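FG41 Malonate Semialdehyde Decarboxylase (Coryneform bacterium, PDB 4LHP) belongs to the tautomerase superfamily, whose members are built from beta-alpha-beta units, and assembles from three copies of one chain. Local coordinates at residues I3-T8 and Q40-H45; A18-V23 and R36-I41; V65-V70 and D101-I106. All blocks are in the same frame, centred on the assembly; numbering follows the deposited sequence.

In the fold
From the N terminus, strand 2-8 leads into helix 13-31 and then strand 39-45, which returns beside the first strand: contact 1 closes this beta-alpha-beta loop. Contact 2 lies within the same loop, joining the helix to residues 36-41 and ending on the same strand; contacts 1 and 2 share Q40 and I41. Contact 3 follows in series, closing a second beta-alpha-beta unit through helix 78-92. The two units meet where strands 2-8 and 66-73 run antiparallel, giving one four-stranded sheet in the order 39-45, 2-8, 66-73, 102-109. I3 and I5 of contact 1 pack on I68 of contact 3, and both outermost strands continue into antiparallel pairing with neighbouring subunits.

Contact 1: residues I3-T8 and Q40-H45; sequences IRIDLT and QILTAH
D6 CG and H45 CG both stand anti to their own carbonyl carbons (chi1 -72° and -60°), which brings carboxylate and imidazole together on one face of a parallel strand pair. The pair is the two strands of a beta-alpha-beta unit, joined through helix 13-31. H45 NE2 donates to D6 OD1 at 2.6 Å, using the anti lone pair of the oxygen; the carboxylate and ring planes are turned 42° apart. D6 OD2 is bound by R4 NH1 of the third subunit in an intersubunit salt bridge, and H45 ND1 makes a weak bond to L42 O of that same subunit, so both ends of the pair face the trimer interface. With NE2 on a carboxylate and ND1 toward a carbonyl, the ring may well be doubly protonated and positively charged. T43 lies alongside D6, its CB 3.3 Å from D6 OD1, and a water bridges D6 OD2, I41 O and T43 OG1. The R4 chain runs extended to NE, and I41 CD1 sits over one face of its guanidinium, 3.6 Å from R4 NH1; that nitrogen reaches D6 of the second subunit. On the other face, under helix 13-31, I5 CD1 meets L42 CD1 side by side at 3.8 Å. L7 CG takes the crowded position between backbone N and carbonyl carbon, turning CD1 to A44 CB. Five backbone bonds stitch the strands from I3 to H45; in the last, H45 N donates to L7 O at 2.8 Å, on a lone pair of that carbonyl, and the same oxygen lies at the edge of the H45 ring, 3.4 Å from CD2.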
loop_
_atom_site.group_PDB
_atom_site.type_symbol
_atom_site.label_atom_id
_atom_site.label_comp_id
_atom_site.label_asym_id
_atom_site.label_seq_id
_atom_site.Cartn_x
_atom_site.Cartn_y
_atom_site.Cartn_z
ATOM N N ILE A 3 8.772 -3.366 -2.143
ATOM C CA ILE A 3 8.928 -1.925 -2.292
ATOM C C ILE A 3 7.915 -1.364 -3.284
ATOM O O ILE A 3 7.917 -1.733 -4.457
ATOM C CB ILE A 3 10.331 -1.562 -2.814
ATOM C CG1 ILE A 3 11.410 -2.390 -2.107
ATOM C CG2 ILE A 3 10.589 -0.071 -2.655
ATOM C CD1 ILE A 3 11.428 -2.234 -0.604
ATOM N N ARG A 4 7.049 -0.473 -2.813
ATOM C CA ARG A 4 6.173 0.267 -3.713
ATOM C C ARG A 4 6.804 1.615 -4.036
ATOM O O ARG A 4 6.914 2.482 -3.169
ATOM C CB ARG A 4 4.789 0.473 -3.094
ATOM C CG ARG A 4 4.081 -0.815 -2.728
ATOM C CD ARG A 4 2.615 -0.581 -2.399
ATOM N NE ARG A 4 1.882 -1.841 -2.290
ATOM C CZ ARG A 4 1.196 -2.410 -3.280
ATOM N NH1 ARG A 4 1.122 -1.838 -4.472
ATOM N NH2 ARG A 4 0.570 -3.559 -3.085
ATOM N N ILE A 5 7.225 1.785 -5.284
ATOM C CA ILE A 5 7.818 3.042 -5.723
ATOM C C ILE A 5 6.840 3.810 -6.600
ATOM O O ILE A 5 6.552 3.405 -7.726
ATOM C CB ILE A 5 9.110 2.815 -6.521
ATOM C CG1 ILE A 5 10.073 1.929 -5.729
ATOM C CG2 ILE A 5 9.759 4.153 -6.864
ATOM C CD1 ILE A 5 11.295 1.503 -6.512
ATOM N N ASP A 6 6.326 4.917 -6.074
ATOM C CA ASP A 6 5.436 5.781 -6.837
ATOM C C ASP A 6 6.156 7.068 -7.220
ATOM O O ASP A 6 6.605 7.825 -6.360
ATOM C CB ASP A 6 4.171 6.098 -6.037
ATOM C CG ASP A 6 3.237 4.905 -5.922
ATOM O OD1 ASP A 6 2.248 4.846 -6.683
ATOM O OD2 ASP A 6 3.491 4.026 -5.072
ATOM N N LEU A 7 6.263 7.303 -8.522
ATOM C CA LEU A 7 6.950 8.475 -9.038
ATOM C C LEU A 7 6.117 9.076 -10.165
ATOM O O LEU A 7 4.932 8.769 -10.284
ATOM C CB LEU A 7 8.364 8.105 -9.493
ATOM C CG LEU A 7 8.519 6.748 -10.181
ATOM C CD1 LEU A 7 7.720 6.703 -11.469
ATOM C CD2 LEU A 7 9.986 6.446 -10.442
ATOM N N THR A 8 6.719 9.931 -10.985
ATOM C CA THR A 8 5.952 10.682 -11.970
ATOM C C THR A 8 6.357 10.385 -13.413
ATOM O O THR A 8 7.502 10.031 -13.692
ATOM C CB THR A 8 6.070 12.184 -11.706
ATOM O OG1 THR A 8 7.452 12.556 -11.672
ATOM C CG2 THR A 8 5.427 12.530 -10.372
ATOM N N GLN A 40 9.443 -5.263 -6.252
ATOM C CA GLN A 40 9.179 -3.848 -6.450
ATOM C C GLN A 40 7.998 -3.637 -7.381
ATOM O O GLN A 40 7.828 -4.364 -8.357
ATOM C CB GLN A 40 10.408 -3.172 -7.059
ATOM C CG GLN A 40 11.671 -3.290 -6.224
ATOM C CD GLN A 40 12.831 -2.524 -6.829
ATOM O OE1 GLN A 40 13.040 -2.548 -8.042
ATOM N NE2 GLN A 40 13.590 -1.832 -5.986
ATOM N N ILE A 41 7.188 -2.632 -7.072
ATOM C CA ILE A 41 6.116 -2.214 -7.963
ATOM C C ILE A 41 6.303 -0.747 -8.309
ATOM O O ILE A 41 6.291 0.113 -7.429
ATOM C CB ILE A 41 4.731 -2.408 -7.326
ATOM C CG1 ILE A 41 4.513 -3.882 -6.977
ATOM C CG2 ILE A 41 3.643 -1.920 -8.277
ATOM C CD1 ILE A 41 3.284 -4.139 -6.137
ATOM N N LEU A 42 6.486 -0.470 -9.595
ATOM C CA LEU A 42 6.668 0.895 -10.066
ATOM C C LEU A 42 5.381 1.445 -10.652
ATOM O O LEU A 42 4.844 0.905 -11.618
ATOM C CB LEU A 42 7.773 0.958 -11.119
ATOM C CG LEU A 42 9.185 1.117 -10.562
ATOM C CD1 LEU A 42 9.440 0.090 -9.476
ATOM C CD2 LEU A 42 10.207 0.993 -11.677
ATOM N N THR A 43 4.892 2.525 -10.058
ATOM C CA THR A 43 3.722 3.212 -10.576
ATOM C C THR A 43 4.102 4.637 -10.946
ATOM O O THR A 43 4.428 5.448 -10.080
ATOM C CB THR A 43 2.581 3.251 -9.547
ATOM O OG1 THR A 43 2.363 1.939 -9.011
ATOM C CG2 THR A 43 1.302 3.750 -10.198
ATOM N N ALA A 44 4.074 4.934 -12.240
ATOM C CA ALA A 44 4.352 6.280 -12.718
ATOM C C ALA A 44 3.051 7.062 -12.824
ATOM O O ALA A 44 2.092 6.612 -13.453
ATOM C CB ALA A 44 5.058 6.231 -14.059
ATOM N N HIS A 45 3.024 8.234 -12.199
ATOM C CA HIS A 45 1.825 9.054 -12.154
ATOM C C HIS A 45 2.022 10.363 -12.894
ATOM O O HIS A 45 3.144 10.834 -13.057
ATOM C CB HIS A 45 1.468 9.396 -10.706
ATOM C CG HIS A 45 1.211 8.205 -9.841
ATOM N ND1 HIS A 45 -0.042 7.885 -9.371
ATOM C CD2 HIS A 45 2.049 7.262 -9.347
ATOM C CE1 HIS A 45 0.031 6.795 -8.629
ATOM N NE2 HIS A 45 1.292 6.398 -8.601
HETATM O O HOH W 1 3.737 1.547 -7.058
#

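Contact 2: residues A18-V23 and R36-I41; sequences AIADAV and RDRFQI
R38, just before strand 39-45, points its CB toward helix 13-31; CG stands anti to the backbone N (chi1 -176°) and the chain stays extended to NE, carrying the guanidinium across to the helix. NE donates to Q40 OE1 at 3.0 Å, from well above the plane of that amide. NH2 adds a second bond to Q40 OE1, so the arginine grips this oxygen side-on with two nitrogens. At the far end of the group, NH1 and NH2 both close on D21 OD1, the shorter salt-bridge distance being 2.8 Å from NH2. The oxygen lies in the guanidinium plane, whereas the carboxylate is turned 67° against it; NH1 meets OD1 nearly along its C-O axis, NH2 from above the carboxylate. R17 also forms a salt bridge with D21 OD1, so one acidic oxygen serves two arginines, which would probably help offset the closeness of their like charges. Bonds at both OE1 and NE2 set the turn of the Q40 amide: NE2 faces the helix, donating to A20 O at 3.1 Å and 165°. A20 CB fits against the edge of the guanidinium and lies 3.4 Å from Q40 OE1. This largely buried polar network joins the helix to the returning strand of a beta-alpha-beta crossover, the repeated unit of the tautomerase fold.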
loop_
_atom_site.group_PDB
_atom_site.type_symbol
_atom_site.label_atom_id
_atom_site.label_comp_id
_atom_site.label_asym_id
_atom_site.label_seq_id
_atom_site.Cartn_x
_atom_site.Cartn_y
_atom_site.Cartn_z
ATOM N N ALA A 18 16.264 2.817 -13.333
ATOM C CA ALA A 18 17.499 3.138 -12.622
ATOM C C ALA A 18 17.208 3.500 -11.166
ATOM O O ALA A 18 17.884 3.025 -10.253
ATOM C CB ALA A 18 18.233 4.273 -13.318
ATOM N N ILE A 19 16.204 4.345 -10.953
ATOM C CA ILE A 19 15.734 4.640 -9.604
ATOM C C ILE A 19 15.497 3.332 -8.854
ATOM O O ILE A 19 15.961 3.157 -7.729
ATOM C CB ILE A 19 14.423 5.464 -9.621
ATOM C CG1 ILE A 19 14.691 6.893 -10.100
ATOM C CG2 ILE A 19 13.790 5.497 -8.235
ATOM C CD1 ILE A 19 13.433 7.704 -10.342
ATOM N N ALA A 20 14.784 2.411 -9.496
ATOM C CA ALA A 20 14.447 1.133 -8.879
ATOM C C ALA A 20 15.703 0.321 -8.576
ATOM O O ALA A 20 15.796 -0.329 -7.536
ATOM C CB ALA A 20 13.508 0.348 -9.783
ATOM N N ASP A 21 16.670 0.366 -9.488
ATOM C CA ASP A 21 17.923 -0.356 -9.308
ATOM C C ASP A 21 18.684 0.179 -8.100
ATOM O O ASP A 21 19.255 -0.586 -7.323
ATOM C CB ASP A 21 18.796 -0.235 -10.557
ATOM C CG ASP A 21 18.270 -1.050 -11.722
ATOM O OD1 ASP A 21 17.689 -2.130 -11.490
ATOM O OD2 ASP A 21 18.444 -0.612 -12.876
ATOM N N ALA A 22 18.680 1.497 -7.946
ATOM C CA ALA A 22 19.439 2.145 -6.886
ATOM C C ALA A 22 18.845 1.842 -5.517
ATOM O O ALA A 22 19.574 1.647 -4.543
ATOM C CB ALA A 22 19.487 3.643 -7.122
ATOM N N VAL A 23 17.520 1.809 -5.437
ATOM C CA VAL A 23 16.858 1.529 -4.172
ATOM C C VAL A 23 17.140 0.093 -3.748
ATOM O O VAL A 23 17.462 -0.163 -2.589
ATOM C CB VAL A 23 15.342 1.782 -4.246
ATOM C CG1 VAL A 23 14.666 1.350 -2.954
ATOM C CG2 VAL A 23 15.070 3.254 -4.517
ATOM N N ARG A 36 18.948 -11.353 -4.642
ATOM C CA ARG A 36 17.772 -11.542 -5.481
ATOM C C ARG A 36 16.475 -11.397 -4.695
ATOM O O ARG A 36 15.408 -11.774 -5.176
ATOM C CB ARG A 36 17.824 -12.910 -6.158
ATOM C CG ARG A 36 19.022 -13.076 -7.073
ATOM C CD ARG A 36 18.955 -14.374 -7.857
ATOM N NE ARG A 36 17.805 -14.409 -8.756
ATOM C CZ ARG A 36 17.683 -13.664 -9.852
ATOM N NH1 ARG A 36 18.639 -12.810 -10.198
ATOM N NH2 ARG A 36 16.598 -13.768 -10.606
ATOM N N ASP A 37 16.564 -10.850 -3.487
ATOM C CA ASP A 37 15.372 -10.537 -2.711
ATOM C C ASP A 37 14.819 -9.208 -3.208
ATOM O O ASP A 37 14.742 -8.231 -2.460
ATOM C CB ASP A 37 15.699 -10.460 -1.218
ATOM C CG ASP A 37 14.457 -10.391 -0.349
ATOM O OD1 ASP A 37 13.342 -10.472 -0.902
ATOM O OD2 ASP A 37 14.592 -10.267 0.887
ATOM N N ARG A 38 14.446 -9.181 -4.485
ATOM C CA ARG A 38 13.988 -7.958 -5.130
ATOM C C ARG A 38 12.513 -8.053 -5.481
ATOM O O ARG A 38 12.104 -8.879 -6.297
ATOM C CB ARG A 38 14.795 -7.674 -6.398
ATOM C CG ARG A 38 14.418 -6.357 -7.050
ATOM C CD ARG A 38 15.328 -5.997 -8.211
ATOM N NE ARG A 38 15.143 -4.601 -8.594
ATOM C CZ ARG A 38 15.872 -3.960 -9.501
ATOM N NH1 ARG A 38 16.851 -4.581 -10.142
ATOM N NH2 ARG A 38 15.617 -2.687 -9.766
ATOM N N PHE A 39 11.719 -7.193 -4.864
ATOM C CA PHE A 39 10.285 -7.186 -5.086
ATOM C C PHE A 39 9.789 -5.755 -5.068
ATOM O O PHE A 39 9.729 -5.114 -4.020
ATOM C CB PHE A 39 9.596 -8.048 -4.035
ATOM C CG PHE A 39 10.059 -9.468 -4.055
ATOM C CD1 PHE A 39 11.048 -9.907 -3.192
ATOM C CD2 PHE A 39 9.541 -10.358 -4.976
ATOM C CE1 PHE A 39 11.487 -11.214 -3.232
ATOM C CE2 PHE A 39 9.975 -11.661 -5.022
ATOM C CZ PHE A 39 10.950 -12.091 -4.150
ATOM N N GLN A 40 9.443 -5.263 -6.252
ATOM C CA GLN A 40 9.179 -3.848 -6.450
ATOM C C GLN A 40 7.998 -3.637 -7.381
ATOM O O GLN A 40 7.828 -4.364 -8.357
ATOM C CB GLN A 40 10.408 -3.172 -7.059
ATOM C CG GLN A 40 11.671 -3.290 -6.224
ATOM C CD GLN A 40 12.831 -2.524 -6.829
ATOM O OE1 GLN A 40 13.040 -2.548 -8.042
ATOM N NE2 GLN A 40 13.590 -1.832 -5.986
ATOM N N ILE A 41 7.188 -2.632 -7.072
ATOM C CA ILE A 41 6.116 -2.214 -7.963
ATOM C C ILE A 41 6.303 -0.747 -8.309
ATOM O O ILE A 41 6.291 0.113 -7.429
ATOM C CB ILE A 41 4.731 -2.408 -7.326
ATOM C CG1 ILE A 41 4.513 -3.882 -6.977
ATOM C CG2 ILE A 41 3.643 -1.920 -8.277
ATOM C CD1 ILE A 41 3.284 -4.139 -6.137
#

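Contact 3: residues V65-V70 and D101-I106; sequences VVIIHV and DVFIAI
Strands 66-70 and 102-106 run parallel, 13° apart in direction, with their axes approaching to 4.6 Å. They are the two strands of a beta-alpha-beta unit crossed over by helix 78-92, the second such unit of this tautomerase-superfamily chain. Five backbone bonds alternate in direction: V66 N to D101 O, F103 N to V66 O, I68 N to F103 O, A105 N to I68 O and V70 N to A105 O. The central one, I68 N to F103 O, is 2.7 Å long and nearly straight at 170°. CA-H groups add weaker contacts to most of the same carbonyls, as where I104 CA lies 3.2 Å from I68 O. On the face of V66, I68, V70, V102, I104 and I106 the side chains are aliphatic. I68 CB meets I104 CG1 at 4.1 Å, while I104 and I106 pack on F85 of helix 78-92 and I68 on I3 and I5 of strand 2-8. The other face carries I67, H69, F103 and A105 and turns to the third subunit. F103 CG is anti to the backbone N (chi1 179°), and its ring lies alongside I67, with CD2 4.0 Å from I67 CG2; F39 and F116 of the third subunit meet the same ring. H69 CG is also anti to its backbone N, and the imidazole leans over the neighbouring strand while T107 OG1 holds its NE2. A105 supplies a CH-pi contact, its CB over one face of the H69 ring, 4.3 Å from the centroid and displaced toward the rim, where CD2 is the nearest ring atom.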
loop_
_atom_site.group_PDB
_atom_site.type_symbol
_atom_site.label_atom_id
_atom_site.label_comp_id
_atom_site.label_asym_id
_atom_site.label_seq_id
_atom_site.Cartn_x
_atom_site.Cartn_y
_atom_site.Cartn_z
ATOM N N VAL A 65 8.263 14.086 -7.767
ATOM C CA VAL A 65 8.422 13.433 -6.474
ATOM C C VAL A 65 8.615 11.928 -6.640
ATOM O O VAL A 65 8.085 11.327 -7.571
ATOM C CB VAL A 65 7.184 13.706 -5.592
ATOM C CG1 VAL A 65 7.178 12.838 -4.340
ATOM C CG2 VAL A 65 7.123 15.182 -5.221
ATOM N N VAL A 66 9.398 11.333 -5.743
ATOM C CA VAL A 66 9.576 9.886 -5.705
ATOM C C VAL A 66 9.304 9.378 -4.294
ATOM O O VAL A 66 10.037 9.686 -3.356
ATOM C CB VAL A 66 10.996 9.478 -6.135
ATOM C CG1 VAL A 66 11.203 7.980 -5.945
ATOM C CG2 VAL A 66 11.245 9.890 -7.580
ATOM N N ILE A 67 8.236 8.599 -4.157
ATOM C CA ILE A 67 7.808 8.087 -2.861
ATOM C C ILE A 67 8.099 6.595 -2.761
ATOM O O ILE A 67 7.624 5.804 -3.574
ATOM C CB ILE A 67 6.305 8.352 -2.637
ATOM C CG1 ILE A 67 6.068 9.855 -2.477
ATOM C CG2 ILE A 67 5.799 7.604 -1.412
ATOM C CD1 ILE A 67 4.617 10.252 -2.408
ATOM N N ILE A 68 8.893 6.227 -1.759
ATOM C CA ILE A 68 9.303 4.842 -1.551
ATOM C C ILE A 68 8.639 4.284 -0.303
ATOM O O ILE A 68 8.920 4.731 0.806
ATOM C CB ILE A 68 10.830 4.731 -1.357
ATOM C CG1 ILE A 68 11.570 5.484 -2.465
ATOM C CG2 ILE A 68 11.261 3.264 -1.306
ATOM C CD1 ILE A 68 11.232 4.999 -3.847
ATOM N N HIS A 69 7.758 3.308 -0.485
ATOM C CA HIS A 69 7.092 2.671 0.643
ATOM C C HIS A 69 7.654 1.267 0.822
ATOM O O HIS A 69 7.389 0.373 0.021
ATOM C CB HIS A 69 5.578 2.628 0.427
ATOM C CG HIS A 69 4.793 2.475 1.693
ATOM N ND1 HIS A 69 3.476 2.867 1.809
ATOM C CD2 HIS A 69 5.141 1.971 2.901
ATOM C CE1 HIS A 69 3.048 2.612 3.032
ATOM N NE2 HIS A 69 4.038 2.067 3.715
ATOM N N VAL A 70 8.446 1.089 1.874
ATOM C CA VAL A 70 9.116 -0.177 2.129
ATOM C C VAL A 70 8.284 -1.052 3.056
ATOM O O VAL A 70 7.947 -0.652 4.171
ATOM C CB VAL A 70 10.504 0.049 2.754
ATOM C CG1 VAL A 70 11.131 -1.274 3.170
ATOM C CG2 VAL A 70 11.407 0.787 1.775
ATOM N N ASP A 101 13.238 15.677 -3.207
ATOM C CA ASP A 101 12.174 15.022 -3.952
ATOM C C ASP A 101 11.978 13.570 -3.536
ATOM O O ASP A 101 11.217 12.836 -4.168
ATOM C CB ASP A 101 12.474 15.105 -5.447
ATOM C CG ASP A 101 12.468 16.534 -5.962
ATOM O OD1 ASP A 101 11.976 17.424 -5.235
ATOM O OD2 ASP A 101 12.948 16.767 -7.091
ATOM N N VAL A 102 12.661 13.157 -2.473
ATOM C CA VAL A 102 12.528 11.796 -1.974
ATOM C C VAL A 102 11.677 11.767 -0.712
ATOM O O VAL A 102 11.784 12.642 0.147
ATOM C CB VAL A 102 13.900 11.173 -1.657
ATOM C CG1 VAL A 102 13.743 9.700 -1.307
ATOM C CG2 VAL A 102 14.843 11.344 -2.833
ATOM N N PHE A 103 10.829 10.753 -0.614
ATOM C CA PHE A 103 10.018 10.528 0.573
ATOM C C PHE A 103 9.932 9.025 0.795
ATOM O O PHE A 103 9.545 8.281 -0.106
ATOM C CB PHE A 103 8.625 11.133 0.393
ATOM C CG PHE A 103 7.713 10.926 1.568
ATOM C CD1 PHE A 103 7.548 11.922 2.518
ATOM C CD2 PHE A 103 7.018 9.738 1.723
ATOM C CE1 PHE A 103 6.706 11.737 3.599
ATOM C CE2 PHE A 103 6.176 9.546 2.803
ATOM C CZ PHE A 103 6.023 10.546 3.743
ATOM N N ILE A 104 10.310 8.579 1.988
ATOM C CA ILE A 104 10.397 7.152 2.272
ATOM C C ILE A 104 9.581 6.783 3.506
ATOM O O ILE A 104 9.652 7.459 4.532
ATOM C CB ILE A 104 11.859 6.714 2.494
ATOM C CG1 ILE A 104 12.736 7.176 1.327
ATOM C CG2 ILE A 104 11.941 5.203 2.664
ATOM C CD1 ILE A 104 14.208 6.899 1.519
ATOM N N ALA A 105 8.811 5.706 3.399
ATOM C CA ALA A 105 8.013 5.219 4.518
ATOM C C ALA A 105 8.241 3.726 4.717
ATOM O O ALA A 105 8.409 2.985 3.752
ATOM C CB ALA A 105 6.542 5.494 4.273
ATOM N N ILE A 106 8.244 3.293 5.974
ATOM C CA ILE A 106 8.417 1.883 6.300
ATOM C C ILE A 106 7.192 1.349 7.036
ATOM O O ILE A 106 6.705 1.968 7.979
ATOM C CB ILE A 106 9.673 1.656 7.170
ATOM C CG1 ILE A 106 10.923 2.145 6.432
ATOM C CG2 ILE A 106 9.807 0.184 7.538
ATOM C CD1 ILE A 106 12.232 1.728 7.080
#